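Local coordinates for putative uncharacterized protein (Chaetomium thermophilum, PDB 4X2H) that is not characterised directly but, through its NTF2-like fold, probably pairs with a different protein chain, as NTF2-like partners in nuclear mRNA export do, at residues Arg51-Thr55 with Pro56-Asp60; Tyr16-Asn20 with Glu21-Val25. All coordinates share one frame; numbering follows the deposited sequence.

Contact 1 (Arg51-Thr55 with Pro56-Asp60); sequences RVVAT and PEEWD
Thr55 OG1 accepts the backbone N-H of Glu58 at 3.3 Å (OG1 to N), with a fairly straight N-H...O angle of 151°. It can do so because chi1 of 62° sets the hydroxyl between the backbone N and the carbonyl carbon, turned toward the first turn of the helix. The carbonyl takes over one residue further on, Thr55 O receiving Trp59 N at 3.3 Å, while its bond from Glu58 N is weak. A smaller alanine in place of Thr55 would probably leave the Glu58 N-H with little more than that weak carbonyl bond and the helix start less firmly fixed. Glu58 in turn reaches back over Val53, its chain extended with CG trans to the backbone N (chi1 -178°). Val53 CG1 lies against Glu58 CB at 3.7 Å. Beyond them, water 1 accepts from Ala54 N at 3.0 Å and donates to Glu58 OE2, tying the carboxylate to the turn. The other oxygen faces the edge of the Arg51 guanidinium, but the two groups are modelled too close for that salt bridge to be more than doubtful. Further out, Val53 packs on Ile46, Ile48 and Met62, and Trp59 NE1 is hydrogen-bonded to Tyr15 OH. The arrangement is a threonine N-cap, opening helix 56-66 just after strand 51-53, an outermost strand of this chain's NTF2-like sheet.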
loop_
_atom_site.group_PDB
_atom_site.type_symbol
_atom_site.label_atom_id
_atom_site.label_comp_id
_atom_site.label_asym_id
_atom_site.label_seq_id
_atom_site.Cartn_x
_atom_site.Cartn_y
_atom_site.Cartn_z
ATOM N N ARG B 51 -14.288 6.363 -5.563
ATOM C CA ARG B 51 -14.571 7.367 -6.583
ATOM C C ARG B 51 -13.276 7.813 -7.255
ATOM O O ARG B 51 -12.363 8.293 -6.586
ATOM C CB ARG B 51 -15.278 8.575 -5.974
ATOM C CG ARG B 51 -15.722 9.611 -6.999
ATOM C CD ARG B 51 -16.291 10.837 -6.316
ATOM N NE ARG B 51 -15.587 12.055 -6.701
ATOM C CZ ARG B 51 -15.718 13.227 -6.086
ATOM N NH1 ARG B 51 -16.530 13.352 -5.043
ATOM N NH2 ARG B 51 -15.031 14.275 -6.514
ATOM N N VAL B 52 -13.193 7.667 -8.571
ATOM C CA VAL B 52 -12.018 8.146 -9.290
ATOM C C VAL B 52 -12.075 9.666 -9.362
ATOM O O VAL B 52 -13.063 10.238 -9.821
ATOM C CB VAL B 52 -11.919 7.539 -10.707
ATOM C CG1 VAL B 52 -10.736 8.126 -11.466
ATOM C CG2 VAL B 52 -11.783 6.022 -10.617
ATOM N N VAL B 53 -11.011 10.310 -8.893
ATOM C CA VAL B 53 -10.940 11.765 -8.818
ATOM C C VAL B 53 -9.932 12.253 -9.850
ATOM O O VAL B 53 -8.802 11.773 -9.894
ATOM C CB VAL B 53 -10.551 12.223 -7.394
ATOM C CG1 VAL B 53 -10.342 13.730 -7.329
ATOM C CG2 VAL B 53 -11.625 11.790 -6.399
ATOM N N ALA B 54 -10.350 13.204 -10.679
ATOM C CA ALA B 54 -9.596 13.559 -11.875
ATOM C C ALA B 54 -8.267 14.227 -11.559
ATOM O O ALA B 54 -7.282 14.001 -12.263
ATOM C CB ALA B 54 -10.430 14.466 -12.768
ATOM N N THR B 55 -8.238 15.049 -10.514
ATOM C CA THR B 55 -7.041 15.824 -10.191
ATOM C C THR B 55 -6.780 15.922 -8.687
ATOM O O THR B 55 -7.708 15.815 -7.884
ATOM C CB THR B 55 -7.140 17.259 -10.745
ATOM O OG1 THR B 55 -8.245 17.934 -10.129
ATOM C CG2 THR B 55 -7.323 17.246 -12.255
ATOM N N PRO B 56 -5.508 16.141 -8.304
ATOM C CA PRO B 56 -5.131 16.391 -6.908
ATOM C C PRO B 56 -5.836 17.612 -6.335
ATOM O O PRO B 56 -6.126 17.662 -5.137
ATOM C CB PRO B 56 -3.616 16.632 -6.986
ATOM C CG PRO B 56 -3.183 16.001 -8.235
ATOM C CD PRO B 56 -4.329 16.104 -9.187
ATOM N N GLU B 57 -6.098 18.596 -7.191
ATOM C CA GLU B 57 -6.792 19.811 -6.774
ATOM C C GLU B 57 -8.203 19.503 -6.287
ATOM O O GLU B 57 -8.669 20.081 -5.303
ATOM C CB GLU B 57 -6.851 20.823 -7.923
ATOM C CG GLU B 57 -5.543 21.577 -8.169
ATOM C CD GLU B 57 -4.477 20.736 -8.853
ATOM O OE1 GLU B 57 -3.309 21.180 -8.877
ATOM O OE2 GLU B 57 -4.795 19.644 -9.375
ATOM N N GLU B 58 -8.884 18.592 -6.976
ATOM C CA GLU B 58 -10.233 18.210 -6.579
ATOM C C GLU B 58 -10.200 17.463 -5.250
ATOM O O GLU B 58 -11.061 17.663 -4.391
ATOM C CB GLU B 58 -10.903 17.353 -7.656
ATOM C CG GLU B 58 -12.334 16.966 -7.306
ATOM C CD GLU B 58 -13.040 16.213 -8.418
ATOM O OE1 GLU B 58 -14.134 15.668 -8.155
ATOM O OE2 GLU B 58 -12.509 16.165 -9.550
ATOM N N TRP B 59 -9.200 16.605 -5.080
ATOM C CA TRP B 59 -9.003 15.889 -3.824
ATOM C C TRP B 59 -8.807 16.871 -2.670
ATOM O O TRP B 59 -9.372 16.685 -1.596
ATOM C CB TRP B 59 -7.815 14.931 -3.961
ATOM C CG TRP B 59 -7.308 14.295 -2.691
ATOM C CD1 TRP B 59 -6.000 14.180 -2.310
ATOM C CD2 TRP B 59 -8.079 13.670 -1.653
ATOM N NE1 TRP B 59 -5.908 13.530 -1.108
ATOM C CE2 TRP B 59 -7.171 13.204 -0.681
ATOM C CE3 TRP B 59 -9.447 13.458 -1.452
ATOM C CZ2 TRP B 59 -7.583 12.549 0.474
ATOM C CZ3 TRP B 59 -9.856 12.812 -0.298
ATOM C CH2 TRP B 59 -8.928 12.357 0.644
ATOM N N ASP B 60 -8.028 17.929 -2.891
ATOM C CA ASP B 60 -7.870 18.972 -1.875
ATOM C C ASP B 60 -9.219 19.611 -1.529
ATOM O O ASP B 60 -9.498 19.918 -0.364
ATOM C CB ASP B 60 -6.885 20.047 -2.349
ATOM C CG ASP B 60 -5.438 19.730 -1.978
ATOM O OD1 ASP B 60 -5.206 19.151 -0.894
ATOM O OD2 ASP B 60 -4.528 20.071 -2.767
HETATM O O HOH W 1 -13.259 14.117 -10.686
#

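Contact 2 (Tyr16-Asn20 with Glu21-Val25); sequences YRQIN and ENKPV
Arg17 and Glu21 lie side by side and point the same way, one turn apart at the end of the helix. What touches is the aliphatic part of the arginine: its CG sits 3.6 Å from Glu21 OE2, whereas Arg17 NE stays 5.2 Å from that oxygen and the guanidinium and carboxylate planes are turned 58° apart. The carboxylate answers Lys23 instead, whose NZ meets Glu21 OE1 at 2.8 Å, nearly along the C-O bond, in a salt bridge that spans the turn. Lys23 gets there with a fully extended chain, crossing Gln18 at a slant on the way. On the inner side, Val25 CG1 rests against both Gln18 CB at 3.6 Å and Ile19 CG1 at 3.9 Å; with chi1 of -67° it is the branch trans to the carbonyl carbon that does this. Ile19 continues inward onto Leu63 and Tyr87, and Asn20 OD1 takes the backbone N-H of Tyr87, anchoring the helix end to strand 83-96. The backbone turn brings Val25 and Lys23 back beside Gln18. Glu21 N still bonds to Arg17 O, but Lys23 N doubles back to Gln18 O at 2.7 Å, and Asn22 N, 3.0 Å from Ile19 O, comes in well above the carbonyl plane. Asn22 has a positive phi, 60°, which breaks the helical path and lets the chain fold back beside the last turn. These nested 6→1 (Lys23 to Gln18) and 5→2 (Asn22 to Ile19) bonds define a Schellman motif, with Asn22 as its C' residue, closing the long N-terminal helix 3-20 of the NTF2-like fold.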
loop_
_atom_site.group_PDB
_atom_site.type_symbol
_atom_site.label_atom_id
_atom_site.label_comp_id
_atom_site.label_asym_id
_atom_site.label_seq_id
_atom_site.Cartn_x
_atom_site.Cartn_y
_atom_site.Cartn_z
ATOM N N TYR B 16 0.284 13.926 5.865
ATOM C CA TYR B 16 -0.778 14.002 6.859
ATOM C C TYR B 16 -0.664 15.259 7.723
ATOM O O TYR B 16 -1.648 15.700 8.307
ATOM C CB TYR B 16 -0.781 12.720 7.694
ATOM C CG TYR B 16 -1.135 11.522 6.833
ATOM C CD1 TYR B 16 -2.454 11.247 6.498
ATOM C CD2 TYR B 16 -0.146 10.698 6.312
ATOM C CE1 TYR B 16 -2.779 10.169 5.690
ATOM C CE2 TYR B 16 -0.458 9.628 5.504
ATOM C CZ TYR B 16 -1.773 9.364 5.196
ATOM O OH TYR B 16 -2.072 8.292 4.384
ATOM N N ARG B 17 0.518 15.869 7.771
ATOM C CA ARG B 17 0.657 17.157 8.446
ATOM C C ARG B 17 -0.088 18.239 7.657
ATOM O O ARG B 17 -0.737 19.102 8.245
ATOM C CB ARG B 17 2.131 17.541 8.615
ATOM C CG ARG B 17 2.360 18.769 9.493
ATOM C CD ARG B 17 3.738 19.382 9.272
ATOM N NE ARG B 17 4.766 18.365 9.041
ATOM C CZ ARG B 17 5.671 18.399 8.063
ATOM N NH1 ARG B 17 5.708 19.403 7.194
ATOM N NH2 ARG B 17 6.554 17.415 7.951
ATOM N N GLN B 18 0.006 18.196 6.330
ATOM C CA GLN B 18 -0.700 19.170 5.496
ATOM C C GLN B 18 -2.206 19.066 5.729
ATOM O O GLN B 18 -2.882 20.069 5.954
ATOM C CB GLN B 18 -0.398 18.966 4.004
ATOM C CG GLN B 18 1.075 19.041 3.602
ATOM C CD GLN B 18 1.854 20.102 4.361
ATOM O OE1 GLN B 18 2.682 19.792 5.222
ATOM N NE2 GLN B 18 1.594 21.360 4.044
ATOM N N ILE B 19 -2.723 17.844 5.678
ATOM C CA ILE B 19 -4.149 17.623 5.836
ATOM C C ILE B 19 -4.594 18.117 7.207
ATOM O O ILE B 19 -5.558 18.871 7.313
ATOM C CB ILE B 19 -4.507 16.139 5.649
ATOM C CG1 ILE B 19 -4.162 15.712 4.216
ATOM C CG2 ILE B 19 -5.992 15.897 5.942
ATOM C CD1 ILE B 19 -4.405 14.248 3.906
ATOM N N ASN B 20 -3.873 17.724 8.251
ATOM C CA ASN B 20 -4.229 18.123 9.612
ATOM C C ASN B 20 -4.071 19.620 9.880
ATOM O O ASN B 20 -4.661 20.143 10.822
ATOM C CB ASN B 20 -3.397 17.336 10.626
ATOM C CG ASN B 20 -3.853 15.898 10.762
ATOM O OD1 ASN B 20 -5.026 15.585 10.564
ATOM N ND2 ASN B 20 -2.928 15.015 11.116
ATOM N N GLU B 21 -3.271 20.305 9.066
ATOM C CA GLU B 21 -3.104 21.750 9.211
ATOM C C GLU B 21 -3.919 22.517 8.168
ATOM O O GLU B 21 -3.733 23.718 7.990
ATOM C CB GLU B 21 -1.621 22.123 9.121
ATOM C CG GLU B 21 -0.794 21.566 10.271
ATOM C CD GLU B 21 0.653 22.011 10.237
ATOM O OE1 GLU B 21 1.069 22.638 9.240
ATOM O OE2 GLU B 21 1.374 21.728 11.216
ATOM N N ASN B 22 -4.833 21.816 7.501
ATOM C CA ASN B 22 -5.714 22.418 6.500
ATOM C C ASN B 22 -4.942 23.045 5.345
ATOM O O ASN B 22 -5.295 24.120 4.857
ATOM C CB ASN B 22 -6.614 23.465 7.148
ATOM C CG ASN B 22 -7.452 22.890 8.270
ATOM O OD1 ASN B 22 -7.879 21.737 8.209
ATOM N ND2 ASN B 22 -7.681 23.687 9.306
ATOM N N LYS B 23 -3.889 22.360 4.917
ATOM C CA LYS B 23 -3.066 22.818 3.803
ATOM C C LYS B 23 -3.199 21.844 2.635
ATOM O O LYS B 23 -3.559 20.687 2.834
ATOM C CB LYS B 23 -1.611 22.950 4.243
ATOM C CG LYS B 23 -1.378 24.092 5.222
ATOM C CD LYS B 23 -0.008 24.005 5.871
ATOM C CE LYS B 23 0.217 25.158 6.838
ATOM N NZ LYS B 23 1.412 24.928 7.695
ATOM N N PRO B 24 -2.919 22.310 1.410
ATOM C CA PRO B 24 -3.086 21.448 0.232
ATOM C C PRO B 24 -1.983 20.403 0.078
ATOM O O PRO B 24 -0.836 20.659 0.452
ATOM C CB PRO B 24 -3.057 22.441 -0.933
ATOM C CG PRO B 24 -2.240 23.575 -0.433
ATOM C CD PRO B 24 -2.528 23.682 1.039
ATOM N N VAL B 25 -2.333 19.242 -0.470
ATOM C CA VAL B 25 -1.353 18.191 -0.741
ATOM C C VAL B 25 -1.103 18.006 -2.239
ATOM O O VAL B 25 -0.338 17.134 -2.632
ATOM C CB VAL B 25 -1.789 16.835 -0.137
ATOM C CG1 VAL B 25 -1.781 16.902 1.383
ATOM C CG2 VAL B 25 -3.162 16.416 -0.652
HETATM O O HOH W 2 -7.778 19.629 9.369
#

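Overall arrangement
Along the chain contact 2 comes first, ending helix 3-20, and contact 1 follows, starting helix 56-66 after strand 51-53; their centres are about 15 Å apart. The loop after the first helix brings them together: Asp60 OD1 lies 2.9 Å from Val25 N, probably a hydrogen bond, and Trp59 CD1 packs on Val25 CG2 at 4.0 Å. One contact thus stops a helix and the other begins one. Contact 1 sits at strand 51-53 and contact 2 leans on strand 83-96, the outermost strands of the mixed sheet within this chain. Contact 1 also borders another protein chain, which packs on Arg51, Val52 and Trp59, consistent with a heterodimer; no other chain touches contact 2.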